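Local coordinates for protein putative prolyl-tRNA synthetase (Leishmania major, PDB 5XIL) that probably catalyses the ATP-dependent attachment of L-proline to tRNA(Pro), a step in protein synthesis, and carries bound zinc and magnesium ions, at residues T212-F217 with Q226-H231; E155-E160 with L264-I269. All coordinates share one frame; numbering follows the deposited sequence.

Contact 1. Residues T212-F217 with Q226-H231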
ATOM      1  N   THR A 212      -5.360   7.716  23.995  1.00 10.91           N
ATOM      2  CA  THR A 212      -6.294   8.624  23.351  1.00 11.14           C
ATOM      3  C   THR A 212      -7.047   7.832  22.265  1.00 10.85           C
ATOM      4  O   THR A 212      -6.543   6.819  21.735  1.00  8.96           O
ATOM      5  CB  THR A 212      -5.631   9.890  22.739  1.00 12.00           C
ATOM      6  OG1 THR A 212      -4.828   9.523  21.598  1.00 12.41           O
ATOM      7  CG2 THR A 212      -4.837  10.626  23.691  1.00 12.70           C
ATOM      8  N   THR A 213      -8.249   8.270  21.945  1.00 11.01           N
ATOM      9  CA  THR A 213      -9.172   7.466  21.138  1.00 11.19           C
ATOM     10  C   THR A 213     -10.117   8.366  20.316  1.00  9.96           C
ATOM     11  O   THR A 213     -10.339   9.549  20.640  1.00  9.17           O
ATOM     12  CB  THR A 213      -9.984   6.564  22.079  1.00 11.90           C
ATOM     13  OG1 THR A 213     -10.844   5.673  21.360  1.00 13.28           O
ATOM     14  CG2 THR A 213     -10.851   7.379  23.023  1.00 12.53           C
ATOM     15  N   VAL A 214     -10.700   7.783  19.267  1.00 11.05           N
ATOM     16  CA  VAL A 214     -11.761   8.360  18.516  1.00 10.80           C
ATOM     17  C   VAL A 214     -12.936   7.382  18.654  1.00 11.51           C
ATOM     18  O   VAL A 214     -12.828   6.231  18.278  1.00 12.07           O
ATOM     19  CB  VAL A 214     -11.429   8.661  17.024  1.00 10.87           C
ATOM     20  CG1 VAL A 214     -10.558   9.884  16.956  1.00 11.46           C
ATOM     21  CG2 VAL A 214     -10.710   7.517  16.392  1.00 10.68           C
ATOM     22  N   GLU A 215     -13.982   7.819  19.314  1.00 10.83           N
ATOM     23  CA  GLU A 215     -15.080   6.933  19.650  1.00 11.14           C
ATOM     24  C   GLU A 215     -16.216   7.222  18.658  1.00 11.20           C
ATOM     25  O   GLU A 215     -16.487   8.417  18.350  1.00 10.65           O
ATOM     26  CB  GLU A 215     -15.522   7.218  21.049  1.00 12.40           C
ATOM     27  CG  GLU A 215     -14.425   6.874  22.057  1.00 13.52           C
ATOM     28  CD  GLU A 215     -14.269   5.384  22.218  1.00 15.10           C
ATOM     29  OE1 GLU A 215     -15.267   4.613  22.063  1.00 14.69           O
ATOM     30  OE2 GLU A 215     -13.143   4.959  22.432  1.00 17.92           O
ATOM     31  N   THR A 216     -16.851   6.164  18.178  1.00 11.01           N
ATOM     32  CA  THR A 216     -17.916   6.251  17.190  1.00 12.25           C
ATOM     33  C   THR A 216     -19.216   5.719  17.803  1.00 14.26           C
ATOM     34  O   THR A 216     -19.196   5.044  18.877  1.00 14.01           O
ATOM     35  CB  THR A 216     -17.561   5.466  15.919  1.00 14.03           C
ATOM     36  OG1 THR A 216     -17.557   4.086  16.209  1.00 14.04           O
ATOM     37  CG2 THR A 216     -16.164   5.850  15.395  1.00 14.25           C
ATOM     38  N   PHE A 217     -20.349   5.972  17.136  1.00 12.79           N
ATOM     39  CA  PHE A 217     -21.650   5.625  17.674  1.00 11.75           C
ATOM     40  C   PHE A 217     -22.433   4.832  16.666  1.00 12.66           C
ATOM     41  O   PHE A 217     -22.558   5.265  15.471  1.00 11.23           O
ATOM     42  CB  PHE A 217     -22.395   6.884  18.084  1.00 12.15           C
ATOM     43  CG  PHE A 217     -23.836   6.644  18.427  1.00 12.09           C
ATOM     44  CD1 PHE A 217     -24.164   5.907  19.529  1.00 11.17           C
ATOM     45  CD2 PHE A 217     -24.879   7.125  17.627  1.00 12.97           C
ATOM     46  CE1 PHE A 217     -25.484   5.688  19.871  1.00 12.02           C
ATOM     47  CE2 PHE A 217     -26.192   6.932  17.983  1.00 13.34           C
ATOM     48  CZ  PHE A 217     -26.478   6.190  19.118  1.00 13.69           C
ATOM     49  N   GLN A 226     -15.164   1.728  19.685  1.00 12.68           N
ATOM     50  CA  GLN A 226     -13.850   2.381  19.635  1.00 12.93           C
ATOM     51  C   GLN A 226     -13.293   2.372  18.204  1.00 12.61           C
ATOM     52  O   GLN A 226     -13.115   1.329  17.600  1.00 13.30           O
ATOM     53  CB  GLN A 226     -12.919   1.653  20.591  1.00 13.41           C
ATOM     54  CG  GLN A 226     -11.502   2.046  20.538  1.00 15.43           C
ATOM     55  CD  GLN A 226     -10.633   1.192  21.409  1.00 19.28           C
ATOM     56  OE1 GLN A 226     -10.763   1.230  22.630  1.00 18.75           O
ATOM     57  NE2 GLN A 226      -9.821   0.363  20.799  1.00 20.73           N
ATOM     58  N   GLY A 227     -13.015   3.541  17.645  1.00 12.15           N
ATOM     59  CA  GLY A 227     -12.629   3.644  16.236  1.00 11.00           C
ATOM     60  C   GLY A 227     -11.178   3.362  15.897  1.00 11.37           C
ATOM     61  O   GLY A 227     -10.885   2.885  14.775  1.00 11.16           O
ATOM     62  N   ALA A 228     -10.275   3.790  16.800  1.00 10.66           N
ATOM     63  CA  ALA A 228      -8.812   3.710  16.691  1.00 10.98           C
ATOM     64  C   ALA A 228      -8.242   4.335  17.937  1.00 10.48           C
ATOM     65  O   ALA A 228      -8.949   5.045  18.600  1.00 10.12           O
ATOM     66  CB  ALA A 228      -8.312   4.467  15.510  1.00 10.09           C
ATOM     67  N   THR A 229      -6.982   4.050  18.232  1.00 10.68           N
ATOM     68  CA  THR A 229      -6.351   4.538  19.448  1.00 11.20           C
ATOM     69  C   THR A 229      -4.918   4.900  19.182  1.00 11.00           C
ATOM     70  O   THR A 229      -4.203   4.295  18.343  1.00  9.93           O
ATOM     71  CB  THR A 229      -6.456   3.546  20.677  1.00 12.53           C
ATOM     72  OG1 THR A 229      -5.946   2.306  20.254  1.00 12.29           O
ATOM     73  CG2 THR A 229      -7.921   3.291  21.179  1.00 12.62           C
ATOM     74  N   SER A 230      -4.470   5.860  19.988  1.00 10.70           N
ATOM     75  CA  SER A 230      -3.092   6.309  19.994  1.00 10.68           C
ATOM     76  C   SER A 230      -2.608   6.407  21.461  1.00 12.09           C
ATOM     77  O   SER A 230      -3.209   7.180  22.240  1.00 12.68           O
ATOM     78  CB  SER A 230      -3.008   7.692  19.304  1.00  9.79           C
ATOM     79  OG  SER A 230      -1.649   8.181  19.227  1.00  9.62           O
ATOM     80  N   HIS A 231      -1.532   5.658  21.800  1.00 12.40           N
ATOM     81  CA  HIS A 231      -1.154   5.426  23.205  1.00 12.15           C
ATOM     82  C   HIS A 231       0.160   6.203  23.489  1.00 12.14           C
ATOM     83  O   HIS A 231       1.087   6.098  22.730  1.00 11.04           O
ATOM     84  CB  HIS A 231      -0.870   3.944  23.424  1.00 13.79           C
ATOM     85  CG  HIS A 231      -1.950   3.058  22.949  1.00 13.93           C
ATOM     86  ND1 HIS A 231      -3.177   3.033  23.539  1.00 14.57           N
ATOM     87  CD2 HIS A 231      -1.979   2.141  21.961  1.00 16.78           C
ATOM     88  CE1 HIS A 231      -3.929   2.140  22.936  1.00 16.54           C
ATOM     89  NE2 HIS A 231      -3.225   1.597  21.956  1.00 16.61           N
TER
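T212 and S230 pair at one end of an antiparallel beta hairpin in the class II synthetase core. Their backbones exchange two hydrogen bonds, T212 N to S230 O (2.8 Å) and S230 N to T212 O (2.9 Å). The T212 side chain adds a third. Its CB lies 3.7 Å from S230 O. OG1 sits between the backbone N and the carbonyl carbon (chi1 69°), which brings it 2.9 Å from S230 O as a donor. CG2 turns aside and stays 4.1 Å from that same S230 O. Two donors of one residue, T212 N and OG1, therefore grip a single carbonyl oxygen. S230 OG bonds elsewhere, to V175 O on helix 168-189.

The pairing is then broken by a beta bulge. T213 pairs with T229 and E215 with Q226, both as non-hydrogen-bonded pairs, so G227 and A228 together face V214. G227 N binds V214 O at 2.8 Å, while the bond from V214 N to A228 O is weak. V214 CG2 packs on A228 CB. T212, V214, A228 and S230 share this face, and helix 168-189 lies against it.

T213, E215, Q226 and T229 occupy the other face. The E215 chain bends at chi2 (-73°) and brings its carboxylate back toward the CA, CB and CG of Q226. There OE1 is nearest Q226 CA, and OE2 approaches Q226 CB and CG. K199 joins this polar group from outside, with a salt bridge to E215 OE2 and a hydrogen bond to Q226 OE1. This positive charge would be expected to stabilise the carboxylate. T213 OG1 also donates to E215 OE2, at 2.6 Å, meeting it on the anti side and 33° out of the carboxylate plane.

Contact 2. Residues E155-E160 with L264-I269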
ATOM      1  N   GLU A 155      -8.900 -12.774  11.947  1.00 37.85           N
ATOM      2  CA  GLU A 155      -7.841 -12.181  11.133  1.00 45.40           C
ATOM      3  C   GLU A 155      -8.287 -10.807  10.592  1.00 39.56           C
ATOM      4  O   GLU A 155      -9.445 -10.615  10.199  1.00 39.94           O
ATOM      5  CB  GLU A 155      -7.509 -13.116   9.964  1.00 51.13           C
ATOM      6  CG  GLU A 155      -6.182 -12.826   9.288  1.00 56.08           C
ATOM      7  CD  GLU A 155      -5.993 -13.730   8.094  1.00 61.24           C
ATOM      8  OE1 GLU A 155      -6.772 -13.608   7.134  1.00 66.75           O
ATOM      9  OE2 GLU A 155      -5.095 -14.587   8.125  1.00 66.11           O
ATOM     10  N   PHE A 156      -7.378  -9.841  10.588  1.00 33.08           N
ATOM     11  CA  PHE A 156      -7.708  -8.574  10.004  1.00 31.41           C
ATOM     12  C   PHE A 156      -6.429  -7.890   9.557  1.00 27.33           C
ATOM     13  O   PHE A 156      -5.361  -8.408   9.729  1.00 29.77           O
ATOM     14  CB  PHE A 156      -8.531  -7.711  10.990  1.00 33.29           C
ATOM     15  CG  PHE A 156      -7.845  -7.433  12.288  1.00 32.01           C
ATOM     16  CD1 PHE A 156      -6.982  -6.338  12.421  1.00 32.65           C
ATOM     17  CD2 PHE A 156      -8.042  -8.269  13.395  1.00 34.31           C
ATOM     18  CE1 PHE A 156      -6.348  -6.056  13.631  1.00 30.52           C
ATOM     19  CE2 PHE A 156      -7.415  -8.004  14.604  1.00 34.58           C
ATOM     20  CZ  PHE A 156      -6.554  -6.906  14.726  1.00 37.90           C
ATOM     21  N   LEU A 157      -6.585  -6.746   8.942  1.00 23.50           N
ATOM     22  CA  LEU A 157      -5.489  -5.934   8.464  1.00 22.03           C
ATOM     23  C   LEU A 157      -5.468  -4.672   9.245  1.00 19.41           C
ATOM     24  O   LEU A 157      -6.515  -4.114   9.605  1.00 17.47           O
ATOM     25  CB  LEU A 157      -5.706  -5.552   7.003  1.00 22.68           C
ATOM     26  CG  LEU A 157      -6.069  -6.580   5.930  1.00 27.29           C
ATOM     27  CD1 LEU A 157      -5.640  -6.039   4.568  1.00 29.77           C
ATOM     28  CD2 LEU A 157      -5.287  -7.799   6.160  1.00 31.90           C
ATOM     29  N   TRP A 158      -4.274  -4.177   9.475  1.00 16.49           N
ATOM     30  CA  TRP A 158      -4.118  -2.929  10.169  1.00 18.01           C
ATOM     31  C   TRP A 158      -2.774  -2.315   9.898  1.00 16.65           C
ATOM     32  O   TRP A 158      -1.985  -2.813   9.092  1.00 18.10           O
ATOM     33  CB  TRP A 158      -4.385  -3.105  11.634  1.00 19.30           C
ATOM     34  CG  TRP A 158      -3.303  -3.543  12.530  1.00 21.86           C
ATOM     35  CD1 TRP A 158      -2.269  -4.365  12.266  1.00 24.93           C
ATOM     36  CD2 TRP A 158      -3.237  -3.221  13.926  1.00 24.30           C
ATOM     37  NE1 TRP A 158      -1.498  -4.551  13.430  1.00 24.99           N
ATOM     38  CE2 TRP A 158      -2.115  -3.880  14.463  1.00 25.67           C
ATOM     39  CE3 TRP A 158      -4.033  -2.405  14.783  1.00 29.62           C
ATOM     40  CZ2 TRP A 158      -1.734  -3.731  15.834  1.00 29.54           C
ATOM     41  CZ3 TRP A 158      -3.659  -2.279  16.160  1.00 30.59           C
ATOM     42  CH2 TRP A 158      -2.527  -2.961  16.653  1.00 30.19           C
ATOM     43  N   GLN A 159      -2.614  -1.196  10.515  1.00 16.56           N
ATOM     44  CA  GLN A 159      -1.481  -0.414  10.466  1.00 16.08           C
ATOM     45  C   GLN A 159      -1.101  -0.123  11.929  1.00 15.24           C
ATOM     46  O   GLN A 159      -1.954   0.164  12.757  1.00 11.62           O
ATOM     47  CB  GLN A 159      -1.942   0.892   9.791  1.00 19.55           C
ATOM     48  CG  GLN A 159      -1.214   2.139   9.996  1.00 18.32           C
ATOM     49  CD  GLN A 159      -1.413   2.743  11.330  1.00 16.12           C
ATOM     50  OE1 GLN A 159      -2.518   3.111  11.719  1.00 16.42           O
ATOM     51  NE2 GLN A 159      -0.336   2.867  12.049  1.00 14.83           N
ATOM     52  N   GLU A 160       0.141  -0.354  12.266  1.00 13.64           N
ATOM     53  CA  GLU A 160       0.521   0.060  13.618  1.00 15.52           C
ATOM     54  C   GLU A 160       1.898   0.733  13.606  1.00 12.75           C
ATOM     55  O   GLU A 160       2.781   0.296  12.889  1.00 13.53           O
ATOM     56  CB  GLU A 160       0.545  -1.151  14.541  1.00 18.60           C
ATOM     57  CG  GLU A 160       1.592  -2.133  14.202  1.00 22.40           C
ATOM     58  CD  GLU A 160       1.687  -3.340  15.192  1.00 26.56           C
ATOM     59  OE1 GLU A 160       1.798  -3.153  16.449  1.00 23.73           O
ATOM     60  OE2 GLU A 160       1.616  -4.466  14.635  1.00 28.09           O
ATOM     61  N   LEU A 264      -4.784   1.490  13.636  1.00 11.44           N
ATOM     62  CA  LEU A 264      -6.117   1.628  13.013  1.00 12.15           C
ATOM     63  C   LEU A 264      -6.276   0.430  12.074  1.00 12.74           C
ATOM     64  O   LEU A 264      -5.323   0.096  11.332  1.00 12.71           O
ATOM     65  CB  LEU A 264      -6.195   2.942  12.242  1.00 13.15           C
ATOM     66  CG  LEU A 264      -7.500   3.246  11.503  1.00 14.06           C
ATOM     67  CD1 LEU A 264      -7.797   4.719  11.549  1.00 15.10           C
ATOM     68  CD2 LEU A 264      -7.389   2.803  10.038  1.00 14.73           C
ATOM     69  N   SER A 265      -7.436  -0.218  12.100  1.00 11.70           N
ATOM     70  CA  SER A 265      -7.651  -1.480  11.402  1.00 11.22           C
ATOM     71  C   SER A 265      -8.886  -1.430  10.465  1.00 11.46           C
ATOM     72  O   SER A 265      -9.561  -0.441  10.429  1.00 11.28           O
ATOM     73  CB  SER A 265      -7.871  -2.577  12.407  1.00 11.34           C
ATOM     74  OG  SER A 265      -9.178  -2.559  12.971  1.00 12.51           O
ATOM     75  N   THR A 266      -9.160  -2.552   9.808  1.00 12.35           N
ATOM     76  CA  THR A 266     -10.323  -2.703   8.946  1.00 12.94           C
ATOM     77  C   THR A 266     -11.645  -2.643   9.708  1.00 13.40           C
ATOM     78  O   THR A 266     -12.727  -2.663   9.087  1.00 13.31           O
ATOM     79  CB  THR A 266     -10.236  -4.015   8.181  1.00 13.16           C
ATOM     80  OG1 THR A 266      -9.759  -5.008   9.052  1.00 13.42           O
ATOM     81  CG2 THR A 266      -9.279  -3.838   7.050  1.00 13.05           C
ATOM     82  N   ARG A 267     -11.586  -2.519  11.035  1.00 13.26           N
ATOM     83  CA  ARG A 267     -12.757  -2.120  11.757  1.00 14.08           C
ATOM     84  C   ARG A 267     -13.401  -0.827  11.182  1.00 13.49           C
ATOM     85  O   ARG A 267     -14.636  -0.643  11.272  1.00 11.71           O
ATOM     86  CB  ARG A 267     -12.483  -1.944  13.251  1.00 16.78           C
ATOM     87  CG  ARG A 267     -13.583  -1.159  13.949  1.00 20.75           C
ATOM     88  CD  ARG A 267     -13.318  -0.966  15.386  1.00 25.10           C
ATOM     89  NE  ARG A 267     -13.508  -2.263  15.991  1.00 30.32           N
ATOM     90  CZ  ARG A 267     -13.532  -2.456  17.281  1.00 31.77           C
ATOM     91  NH1 ARG A 267     -13.378  -1.427  18.085  1.00 31.10           N
ATOM     92  NH2 ARG A 267     -13.718  -3.686  17.740  1.00 35.22           N
ATOM     93  N   VAL A 268     -12.565   0.084  10.593  1.00 11.30           N
ATOM     94  CA  VAL A 268     -13.152   1.274  10.047  1.00 11.40           C
ATOM     95  C   VAL A 268     -14.227   0.929   9.015  1.00 11.78           C
ATOM     96  O   VAL A 268     -15.202   1.710   8.851  1.00 11.62           O
ATOM     97  CB  VAL A 268     -12.111   2.271   9.442  1.00 11.51           C
ATOM     98  CG1 VAL A 268     -11.028   2.682  10.423  1.00 10.86           C
ATOM     99  CG2 VAL A 268     -11.488   1.685   8.223  1.00 12.25           C
ATOM    100  N   ILE A 269     -14.071  -0.171   8.298  1.00 12.23           N
ATOM    101  CA  ILE A 269     -15.007  -0.511   7.253  1.00 11.91           C
ATOM    102  C   ILE A 269     -16.360  -0.913   7.898  1.00 12.96           C
ATOM    103  O   ILE A 269     -17.418  -0.540   7.428  1.00 10.98           O
ATOM    104  CB  ILE A 269     -14.479  -1.671   6.345  1.00 12.24           C
ATOM    105  CG1 ILE A 269     -13.151  -1.237   5.651  1.00 11.52           C
ATOM    106  CG2 ILE A 269     -15.557  -2.147   5.385  1.00 13.01           C
ATOM    107  CD1 ILE A 269     -12.508  -2.334   4.909  1.00 11.89           C
TER
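The F156 ring meets S265 across the contact, with CD1 3.9 Å from S265 CB in an oblique approach. The same ring packs on the indole of W158, where F156 CE1 lies 4.0 Å above one face. E160 CB covers the opposite face at 3.6 Å. Both contacts are offset toward the rim. At the indole nitrogen, W158 NE1 makes a weak hydrogen bond to E160 OE2.

W158 CG sits between its backbone N and carbonyl carbon (chi1 86°). The indole therefore projects off the partner strand, and CB makes the close contact, 3.3 Å from L264 O. Backbone bonds join Q159 and L264 in both directions, Q159 N to L264 O and L264 N to Q159 O. T266 N reaches L157 O at 3.1 Å, one residue past the end of the strand. T266 CG2 also touches L157 CB. S265 OG then accepts from R267 N (3.1 Å), a capping bond as the chain turns into helix 267-276.

Q159 OE1 is held by Y182 OH. A strand that passes through a one-residue turn (T266) into a helix, beside the antiparallel strand 156-165, is consistent with motif 3 packing against motif 2 in class II synthetases.

Contacts 1 and 2 lie in the class II core domain, with centres 13 Å apart. Along the chain the order is 155-160, 212-217, 226-231, 264-269, so both segments of contact 1 fall between those of contact 2. Strand 253-265 lies between hairpin strand 223-234 and strand 156-165, antiparallel to both. Two touches link the contacts directly. R267 NH1 lies 2.8 Å from Q226 O, a probable hydrogen bond, and A228 CB packs on L264 CD1. Y182 of helix 168-189 packs on A228 and L264. The hairpin and the probable motif 2 and motif 3 elements thus form one run of antiparallel strands in the core, covered by helix 168-189.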